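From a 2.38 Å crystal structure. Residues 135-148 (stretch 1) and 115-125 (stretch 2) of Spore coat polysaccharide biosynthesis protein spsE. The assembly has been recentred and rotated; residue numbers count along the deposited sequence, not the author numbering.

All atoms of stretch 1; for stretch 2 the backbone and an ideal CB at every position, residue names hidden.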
ATOM      1  N   PRO A 135      15.054   5.421  -0.583  1.00 54.73           N
ATOM      2  CA  PRO A 135      13.756   5.702   0.046  1.00 55.20           C
ATOM      3  C   PRO A 135      13.823   5.575   1.590  1.00 55.01           C
ATOM      4  O   PRO A 135      14.728   4.896   2.090  1.00 58.18           O
ATOM      5  CB  PRO A 135      12.829   4.636  -0.579  1.00 51.77           C
ATOM      6  CG  PRO A 135      13.696   3.539  -0.915  1.00 52.65           C
ATOM      7  CD  PRO A 135      15.028   4.174  -1.359  1.00 52.81           C
ATOM      8  N   SER A 136      12.920   6.233   2.325  1.00 51.55           N
ATOM      9  CA  SER A 136      12.832   6.069   3.795  1.00 52.74           C
ATOM     10  C   SER A 136      11.960   4.871   4.221  1.00 53.93           C
ATOM     11  O   SER A 136      11.980   4.450   5.377  1.00 51.93           O
ATOM     12  CB  SER A 136      12.284   7.340   4.458  1.00 53.79           C
ATOM     13  OG  SER A 136      13.035   8.505   4.092  1.00 56.97           O
ATOM     14  N   ALA A 137      11.202   4.319   3.284  1.00 53.86           N
ATOM     15  CA  ALA A 137      10.280   3.226   3.578  1.00 54.86           C
ATOM     16  C   ALA A 137       9.701   2.857   2.259  1.00 56.27           C
ATOM     17  O   ALA A 137       9.732   3.672   1.308  1.00 57.93           O
ATOM     18  CB  ALA A 137       9.169   3.656   4.535  1.00 49.50           C
ATOM     19  N   PHE A 138       9.231   1.613   2.199  1.00 55.97           N
ATOM     20  CA  PHE A 138       8.528   1.082   1.057  1.00 56.16           C
ATOM     21  C   PHE A 138       7.088   0.893   1.509  1.00 55.65           C
ATOM     22  O   PHE A 138       6.836   0.407   2.599  1.00 57.76           O
ATOM     23  CB  PHE A 138       9.126  -0.253   0.638  1.00 55.54           C
ATOM     24  CG  PHE A 138      10.501  -0.147   0.041  1.00 54.05           C
ATOM     25  CD1 PHE A 138      10.675   0.198  -1.306  1.00 56.02           C
ATOM     26  CD2 PHE A 138      11.632  -0.416   0.813  1.00 52.55           C
ATOM     27  CE1 PHE A 138      11.964   0.287  -1.875  1.00 55.59           C
ATOM     28  CE2 PHE A 138      12.932  -0.330   0.250  1.00 59.61           C
ATOM     29  CZ  PHE A 138      13.098   0.036  -1.089  1.00 51.79           C
ATOM     30  N   LYS A 139       6.166   1.343   0.669  1.00 55.89           N
ATOM     31  CA  LYS A 139       4.760   1.246   0.888  1.00 57.48           C
ATOM     32  C   LYS A 139       4.249   0.167  -0.084  1.00 56.86           C
ATOM     33  O   LYS A 139       4.662   0.110  -1.217  1.00 56.39           O
ATOM     34  CB  LYS A 139       4.085   2.624   0.717  1.00 56.97           C
ATOM     35  CG  LYS A 139       2.528   2.575   0.778  1.00 68.95           C
ATOM     36  CD  LYS A 139       1.982   2.623   2.206  1.00 77.50           C
ATOM     37  CE  LYS A 139       0.476   2.369   2.268  1.00 75.73           C
ATOM     38  NZ  LYS A 139       0.112   0.919   2.062  1.00 78.47           N
ATOM     39  N   ILE A 140       3.403  -0.732   0.396  1.00 56.31           N
ATOM     40  CA  ILE A 140       2.842  -1.805  -0.428  1.00 53.52           C
ATOM     41  C   ILE A 140       1.316  -1.646  -0.362  1.00 51.47           C
ATOM     42  O   ILE A 140       0.782  -1.453   0.705  1.00 50.07           O
ATOM     43  CB  ILE A 140       3.247  -3.177   0.144  1.00 55.95           C
ATOM     44  CG1 ILE A 140       4.778  -3.303   0.333  1.00 47.60           C
ATOM     45  CG2 ILE A 140       2.597  -4.327  -0.665  1.00 52.57           C
ATOM     46  CD1 ILE A 140       5.565  -3.476  -0.920  1.00 56.32           C
ATOM     47  N   ALA A 141       0.645  -1.678  -1.508  1.00 49.07           N
ATOM     48  CA  ALA A 141      -0.803  -1.549  -1.586  1.00 49.45           C
ATOM     49  C   ALA A 141      -1.475  -2.855  -1.123  1.00 53.74           C
ATOM     50  O   ALA A 141      -0.835  -3.935  -1.097  1.00 51.61           O
ATOM     51  CB  ALA A 141      -1.230  -1.250  -3.068  1.00 42.98           C
ATOM     52  N   SER A 142      -2.778  -2.754  -0.854  1.00 54.11           N
ATOM     53  CA  SER A 142      -3.570  -3.885  -0.373  1.00 57.17           C
ATOM     54  C   SER A 142      -3.524  -5.091  -1.302  1.00 62.66           C
ATOM     55  O   SER A 142      -3.395  -6.223  -0.828  1.00 64.56           O
ATOM     56  CB  SER A 142      -5.030  -3.472  -0.144  1.00 54.95           C
ATOM     57  OG  SER A 142      -5.127  -2.481   0.869  1.00 56.46           O
ATOM     58  N   TYR A 143      -3.614  -4.861  -2.616  1.00 66.15           N
ATOM     59  CA  TYR A 143      -3.745  -5.980  -3.575  1.00 66.92           C
ATOM     60  C   TYR A 143      -2.448  -6.756  -3.783  1.00 64.86           C
ATOM     61  O   TYR A 143      -2.474  -7.878  -4.282  1.00 65.16           O
ATOM     62  CB  TYR A 143      -4.353  -5.528  -4.909  1.00 70.03           C
ATOM     63  CG  TYR A 143      -5.718  -4.910  -4.751  1.00 80.16           C
ATOM     64  CD1 TYR A 143      -6.651  -5.453  -3.849  1.00 91.75           C
ATOM     65  CD2 TYR A 143      -6.085  -3.775  -5.481  1.00 92.01           C
ATOM     66  CE1 TYR A 143      -7.920  -4.890  -3.674  1.00 89.26           C
ATOM     67  CE2 TYR A 143      -7.364  -3.197  -5.319  1.00 94.61           C
ATOM     68  CZ  TYR A 143      -8.274  -3.769  -4.416  1.00 89.91           C
ATOM     69  OH  TYR A 143      -9.528  -3.229  -4.241  1.00 87.52           O
ATOM     70  N   GLU A 144      -1.333  -6.168  -3.360  1.00 60.10           N
ATOM     71  CA  GLU A 144      -0.059  -6.868  -3.283  1.00 56.40           C
ATOM     72  C   GLU A 144       0.222  -7.487  -1.918  1.00 54.66           C
ATOM     73  O   GLU A 144       1.362  -7.877  -1.640  1.00 53.77           O
ATOM     74  CB  GLU A 144       1.094  -5.922  -3.645  1.00 57.98           C
ATOM     75  CG  GLU A 144       1.267  -5.681  -5.139  1.00 56.01           C
ATOM     76  CD  GLU A 144       0.115  -4.921  -5.760  1.00 57.30           C
ATOM     77  OE1 GLU A 144      -0.221  -3.849  -5.229  1.00 58.86           O
ATOM     78  OE2 GLU A 144      -0.441  -5.379  -6.788  1.00 53.85           O
ATOM     79  N   ILE A 145      -0.779  -7.583  -1.045  1.00 53.44           N
ATOM     80  CA  ILE A 145      -0.540  -8.210   0.255  1.00 52.37           C
ATOM     81  C   ILE A 145      -0.037  -9.655   0.135  1.00 53.60           C
ATOM     82  O   ILE A 145       0.612 -10.170   1.045  1.00 58.63           O
ATOM     83  CB  ILE A 145      -1.776  -8.144   1.166  1.00 52.89           C
ATOM     84  CG1 ILE A 145      -1.370  -8.429   2.597  1.00 45.14           C
ATOM     85  CG2 ILE A 145      -2.937  -9.114   0.692  1.00 52.90           C
ATOM     86  CD1 ILE A 145      -2.470  -8.043   3.599  1.00 54.72           C
ATOM     87  N   ASN A 146      -0.305 -10.295  -0.997  1.00 53.02           N
ATOM     88  CA  ASN A 146       0.055 -11.702  -1.185  1.00 53.40           C
ATOM     89  C   ASN A 146       1.116 -11.861  -2.255  1.00 53.00           C
ATOM     90  O   ASN A 146       1.359 -12.969  -2.719  1.00 56.11           O
ATOM     91  CB  ASN A 146      -1.197 -12.558  -1.505  1.00 50.96           C
ATOM     92  CG  ASN A 146      -1.735 -12.304  -2.908  1.00 59.97           C
ATOM     93  OD1 ASN A 146      -1.467 -11.246  -3.500  1.00 51.13           O
ATOM     94  ND2 ASN A 146      -2.502 -13.268  -3.455  1.00 52.77           N
ATOM     95  N   HIS A 147       1.765 -10.761  -2.635  1.00 51.83           N
ATOM     96  CA  HIS A 147       2.849 -10.840  -3.587  1.00 54.59           C
ATOM     97  C   HIS A 147       4.089 -11.160  -2.795  1.00 57.47           C
ATOM     98  O   HIS A 147       4.974 -10.294  -2.566  1.00 62.19           O
ATOM     99  CB  HIS A 147       3.024  -9.520  -4.331  1.00 56.56           C
ATOM    100  CG  HIS A 147       3.900  -9.618  -5.532  1.00 54.24           C
ATOM    101  ND1 HIS A 147       4.843 -10.614  -5.694  1.00 56.68           N
ATOM    102  CD2 HIS A 147       3.971  -8.847  -6.642  1.00 48.92           C
ATOM    103  CE1 HIS A 147       5.458 -10.450  -6.851  1.00 54.19           C
ATOM    104  NE2 HIS A 147       4.955  -9.379  -7.442  1.00 51.45           N
ATOM    105  N   LEU A 148       4.162 -12.419  -2.397  1.00 55.17           N
ATOM    106  CA  LEU A 148       5.184 -12.888  -1.478  1.00 54.19           C
ATOM    107  C   LEU A 148       6.603 -12.760  -2.041  1.00 54.58           C
ATOM    108  O   LEU A 148       7.499 -12.344  -1.310  1.00 55.73           O
ATOM    109  CB  LEU A 148       4.873 -14.311  -0.981  1.00 52.42           C
ATOM    110  CG  LEU A 148       3.509 -14.568  -0.292  1.00 45.91           C
ATOM    111  CD1 LEU A 148       3.613 -15.890   0.420  1.00 52.25           C
ATOM    112  CD2 LEU A 148       3.047 -13.468   0.724  1.00 44.97           C
ATOM    113  N   UNK A 115       9.611  17.482   4.833  1.00 60.27           N
ATOM    114  CA  UNK A 115       8.671  16.384   4.773  1.00 57.53           C
ATOM    115  C   UNK A 115       9.336  15.191   4.082  1.00 57.99           C
ATOM    116  O   UNK A 115      10.292  15.338   3.285  1.00 57.37           O
ATOM    117  CB  UNK A 115       7.393  16.802   4.043  1.00 57.53           C
ATOM    118  N   UNK A 116       8.839  14.010   4.425  1.00 55.45           N
ATOM    119  CA  UNK A 116       9.437  12.778   3.976  1.00 54.71           C
ATOM    120  C   UNK A 116       8.643  12.293   2.780  1.00 56.60           C
ATOM    121  O   UNK A 116       7.440  11.973   2.895  1.00 59.63           O
ATOM    122  CB  UNK A 116       9.474  11.731   5.091  1.00 54.71           C
ATOM    123  N   UNK A 117       9.330  12.215   1.647  1.00 54.11           N
ATOM    124  CA  UNK A 117       8.780  11.688   0.426  1.00 50.87           C
ATOM    125  C   UNK A 117       8.643  10.186   0.529  1.00 52.28           C
ATOM    126  O   UNK A 117       9.588   9.488   0.926  1.00 50.45           O
ATOM    127  CB  UNK A 117       9.649  12.073  -0.773  1.00 50.87           C
ATOM    128  N   UNK A 118       7.455   9.704   0.163  1.00 53.88           N
ATOM    129  CA  UNK A 118       7.170   8.272   0.090  1.00 53.29           C
ATOM    130  C   UNK A 118       6.442   7.908  -1.186  1.00 51.45           C
ATOM    131  O   UNK A 118       5.652   8.689  -1.716  1.00 53.41           O
ATOM    132  CB  UNK A 118       6.343   7.831   1.299  1.00 53.29           C
ATOM    133  N   UNK A 119       6.699   6.704  -1.674  1.00 50.68           N
ATOM    134  CA  UNK A 119       5.904   6.157  -2.765  1.00 53.47           C
ATOM    135  C   UNK A 119       5.613   4.658  -2.550  1.00 54.63           C
ATOM    136  O   UNK A 119       6.062   4.051  -1.570  1.00 53.41           O
ATOM    137  CB  UNK A 119       6.628   6.371  -4.096  1.00 53.47           C
ATOM    138  N   UNK A 120       4.932   4.069  -3.525  1.00 54.81           N
ATOM    139  CA  UNK A 120       4.488   2.675  -3.490  1.00 56.74           C
ATOM    140  C   UNK A 120       5.160   1.859  -4.578  1.00 56.64           C
ATOM    141  O   UNK A 120       5.274   2.319  -5.725  1.00 56.02           O
ATOM    142  CB  UNK A 120       2.968   2.592  -3.639  1.00 56.74           C
ATOM    143  N   UNK A 121       5.578   0.643  -4.227  1.00 57.02           N
ATOM    144  CA  UNK A 121       6.090  -0.300  -5.223  1.00 58.55           C
ATOM    145  C   UNK A 121       5.159  -1.491  -5.431  1.00 58.90           C
ATOM    146  O   UNK A 121       4.445  -1.900  -4.512  1.00 56.46           O
ATOM    147  CB  UNK A 121       7.475  -0.799  -4.805  1.00 58.55           C
ATOM    148  N   UNK A 122       5.164  -2.031  -6.646  1.00 60.48           N
ATOM    149  CA  UNK A 122       4.314  -3.176  -6.982  1.00 63.64           C
ATOM    150  C   UNK A 122       5.010  -4.345  -7.695  1.00 64.38           C
ATOM    151  O   UNK A 122       4.338  -5.286  -8.100  1.00 62.83           O
ATOM    152  CB  UNK A 122       3.164  -2.686  -7.864  1.00 63.64           C
ATOM    153  N   UNK A 123       6.322  -4.249  -7.915  1.00 63.93           N
ATOM    154  CA  UNK A 123       7.108  -5.358  -8.425  1.00 63.00           C
ATOM    155  C   UNK A 123       8.594  -5.133  -8.193  1.00 65.10           C
ATOM    156  O   UNK A 123       9.006  -4.086  -7.670  1.00 64.86           O
ATOM    157  CB  UNK A 123       6.832  -5.563  -9.916  1.00 63.00           C
ATOM    158  N   UNK A 124       9.390  -6.125  -8.578  1.00 63.22           N
ATOM    159  CA  UNK A 124      10.838  -6.078  -8.424  1.00 63.37           C
ATOM    160  C   UNK A 124      11.442  -4.818  -9.096  1.00 62.87           C
ATOM    161  O   UNK A 124      12.276  -4.126  -8.503  1.00 63.21           O
ATOM    162  CB  UNK A 124      11.461  -7.344  -9.015  1.00 63.37           C
ATOM    163  N   UNK A 125      10.965  -4.492 -10.297  1.00 61.41           N
ATOM    164  CA  UNK A 125      11.473  -3.370 -11.077  1.00 58.63           C
ATOM    165  C   UNK A 125      11.130  -1.982 -10.554  1.00 60.16           C
ATOM    166  O   UNK A 125      11.976  -1.069 -10.578  1.00 63.00           O
ATOM    167  CB  UNK A 125      10.948  -3.490 -12.509  1.00 58.63           C
TER

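At 115 nothing of stretch 1 lies within 5.5 Å of the ideal CB, so the contact sets no preference; the residue is Val115. At 116 the CA-to-CB bond points toward stretch 1 and the ideal CB lies 4.9 Å from Ser136 OG. Extended backbone angles (-98/118) favour a beta-branched residue, though a small polar one could also meet the hydroxyl. It is Ile116, whose CG2 packs 3.7 Å from Ser136 OG. Position 117 points sideways with no neighbour, leaving many choices open; the residue is Phe117, whose side chain comes no nearer than 6.6 Å to stretch 1. Water 1 donates to Phe117 O (2.8 Å) and accepts from Ser136 N (3.3 Å).

At 118 the CB again points sideways, 5.4 Å from Ala137 O. The methyl of Ala137 offers an apolar surface that a medium or long apolar side chain could reach. Leu118 does so: with chi1 at m and chi2 at t its end comes nearer, and CD2 reaches 3.9 Å from Ala137 CB. Position 119 points away, so stretch 1 cannot select its side chain; it is Ser119. Water 2 joins Ser119 N (2.7 Å) to Ala137 O (2.7 Å).

Position 120 has the closest CA-CA approach, its CA 4.6 Å from Lys139 CA, in a single beta bridge. The ideal CB is 3.9 Å from Lys139 O, so a compact, beta-branched residue such as valine or threonine suits. Thr120 places CG2 3.4 Å from Lys139 O and 4.4 Å from Ala141 CB.

At 121 the backbone N donates to Lys139 O (3.2 Å, 157°), next to the bridge at 120. Its ideal CB, 4.8 Å from Phe138 CD1 and 5.1 Å from Ile140 CD1, calls for an apolar group, whether valine, isoleucine or leucine. Val121 CG2 meets both, 3.9 Å from Ile140 CD1 and 4.2 Å from Phe138 CD1. Water 3 donates to Val121 O (2.6 Å) and Glu144 OE1 (2.9 Å) and accepts from Ala141 N (3.0 Å).

Position 122 sets its ideal CB 4.3 Å from Glu144 CD; a small or polar residue is plausible. In Cys122, CB keeps that 4.3 Å distance from Glu144 CD, and Cys122 O lies 3.9 Å from His147 CD2. At 123 the ideal CB is 4.9 Å from His147 NE2, compatible with polar groups, but Asp123 turns its end away to cap the following helix. Position 124 points sideways with nothing of stretch 1 within 5.5 Å of its ideal CB, so only a long side chain, acidic or polar, could reach the imidazole: Glu124 OE2 approaches His147 CE1 (4.2 Å), and water 4 links Glu124 OE1 (2.7 Å) to His147 NE2 (2.8 Å). At 125 the ideal CB has room and no such neighbour, so this contact does not require a glycine; the residue is Gly125.

Stretch 2 115-125: VIFLSTVCDEG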
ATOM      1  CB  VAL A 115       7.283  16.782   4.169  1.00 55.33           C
ATOM      2  CG1 VAL A 115       6.736  18.011   4.846  1.00 53.29           C
ATOM      3  CG2 VAL A 115       7.374  17.036   2.704  1.00 57.47           C
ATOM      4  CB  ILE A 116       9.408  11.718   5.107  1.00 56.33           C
ATOM      5  CG1 ILE A 116      10.246  12.174   6.321  1.00 56.88           C
ATOM      6  CG2 ILE A 116       9.845  10.338   4.579  1.00 43.60           C
ATOM      7  CD1 ILE A 116       9.969  11.346   7.599  1.00 54.18           C
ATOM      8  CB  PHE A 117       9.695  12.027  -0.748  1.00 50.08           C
ATOM      9  CG  PHE A 117       9.235  11.450  -2.069  1.00 47.84           C
ATOM     10  CD1 PHE A 117       8.372  12.176  -2.903  1.00 42.77           C
ATOM     11  CD2 PHE A 117       9.650  10.182  -2.479  1.00 56.24           C
ATOM     12  CE1 PHE A 117       7.937  11.631  -4.128  1.00 46.22           C
ATOM     13  CE2 PHE A 117       9.211   9.634  -3.692  1.00 54.01           C
ATOM     14  CZ  PHE A 117       8.363  10.364  -4.516  1.00 47.78           C
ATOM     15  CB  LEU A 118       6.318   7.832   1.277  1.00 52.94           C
ATOM     16  CG  LEU A 118       6.931   7.922   2.669  1.00 53.11           C
ATOM     17  CD1 LEU A 118       5.833   7.593   3.622  1.00 53.76           C
ATOM     18  CD2 LEU A 118       8.082   6.959   2.839  1.00 54.81           C
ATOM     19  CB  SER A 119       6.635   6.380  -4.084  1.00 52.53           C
ATOM     20  OG  SER A 119       5.718   6.392  -5.143  1.00 53.12           O
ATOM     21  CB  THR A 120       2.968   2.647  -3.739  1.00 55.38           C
ATOM     22  OG1 THR A 120       2.356   3.526  -2.804  1.00 56.04           O
ATOM     23  CG2 THR A 120       2.370   1.307  -3.417  1.00 60.14           C
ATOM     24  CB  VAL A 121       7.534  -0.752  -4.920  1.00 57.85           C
ATOM     25  CG1 VAL A 121       8.421   0.455  -4.857  1.00 57.42           C
ATOM     26  CG2 VAL A 121       7.626  -1.506  -3.639  1.00 50.20           C
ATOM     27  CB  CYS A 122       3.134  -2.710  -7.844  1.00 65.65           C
ATOM     28  SG  CYS A 122       3.664  -1.733  -9.276  1.00 70.38           S
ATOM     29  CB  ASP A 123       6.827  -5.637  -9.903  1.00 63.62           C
ATOM     30  CG  ASP A 123       6.721  -4.384 -10.745  1.00 67.67           C
ATOM     31  OD1 ASP A 123       7.658  -3.538 -10.735  1.00 67.70           O
ATOM     32  OD2 ASP A 123       5.731  -4.190 -11.496  1.00 68.68           O
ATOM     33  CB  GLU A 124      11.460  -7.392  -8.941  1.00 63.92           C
ATOM     34  CG  GLU A 124      11.178  -8.644  -8.079  1.00 71.35           C
ATOM     35  CD  GLU A 124       9.778  -9.319  -8.235  1.00 79.46           C
ATOM     36  OE1 GLU A 124       8.889  -8.820  -8.985  1.00 72.58           O
ATOM     37  OE2 GLU A 124       9.554 -10.396  -7.592  1.00 75.80           O
TER
HETATM   38  O   HOH W   1      10.853   7.180  -0.037  1.00 54.99           O
HETATM   39  O   HOH W   2       8.784   5.410  -0.514  1.00 45.46           O
HETATM   40  O   HOH W   3       1.897  -2.083  -4.217  1.00 47.90           O
HETATM   41  O   HOH W   4       6.333  -8.775  -9.809  1.00 53.18           O
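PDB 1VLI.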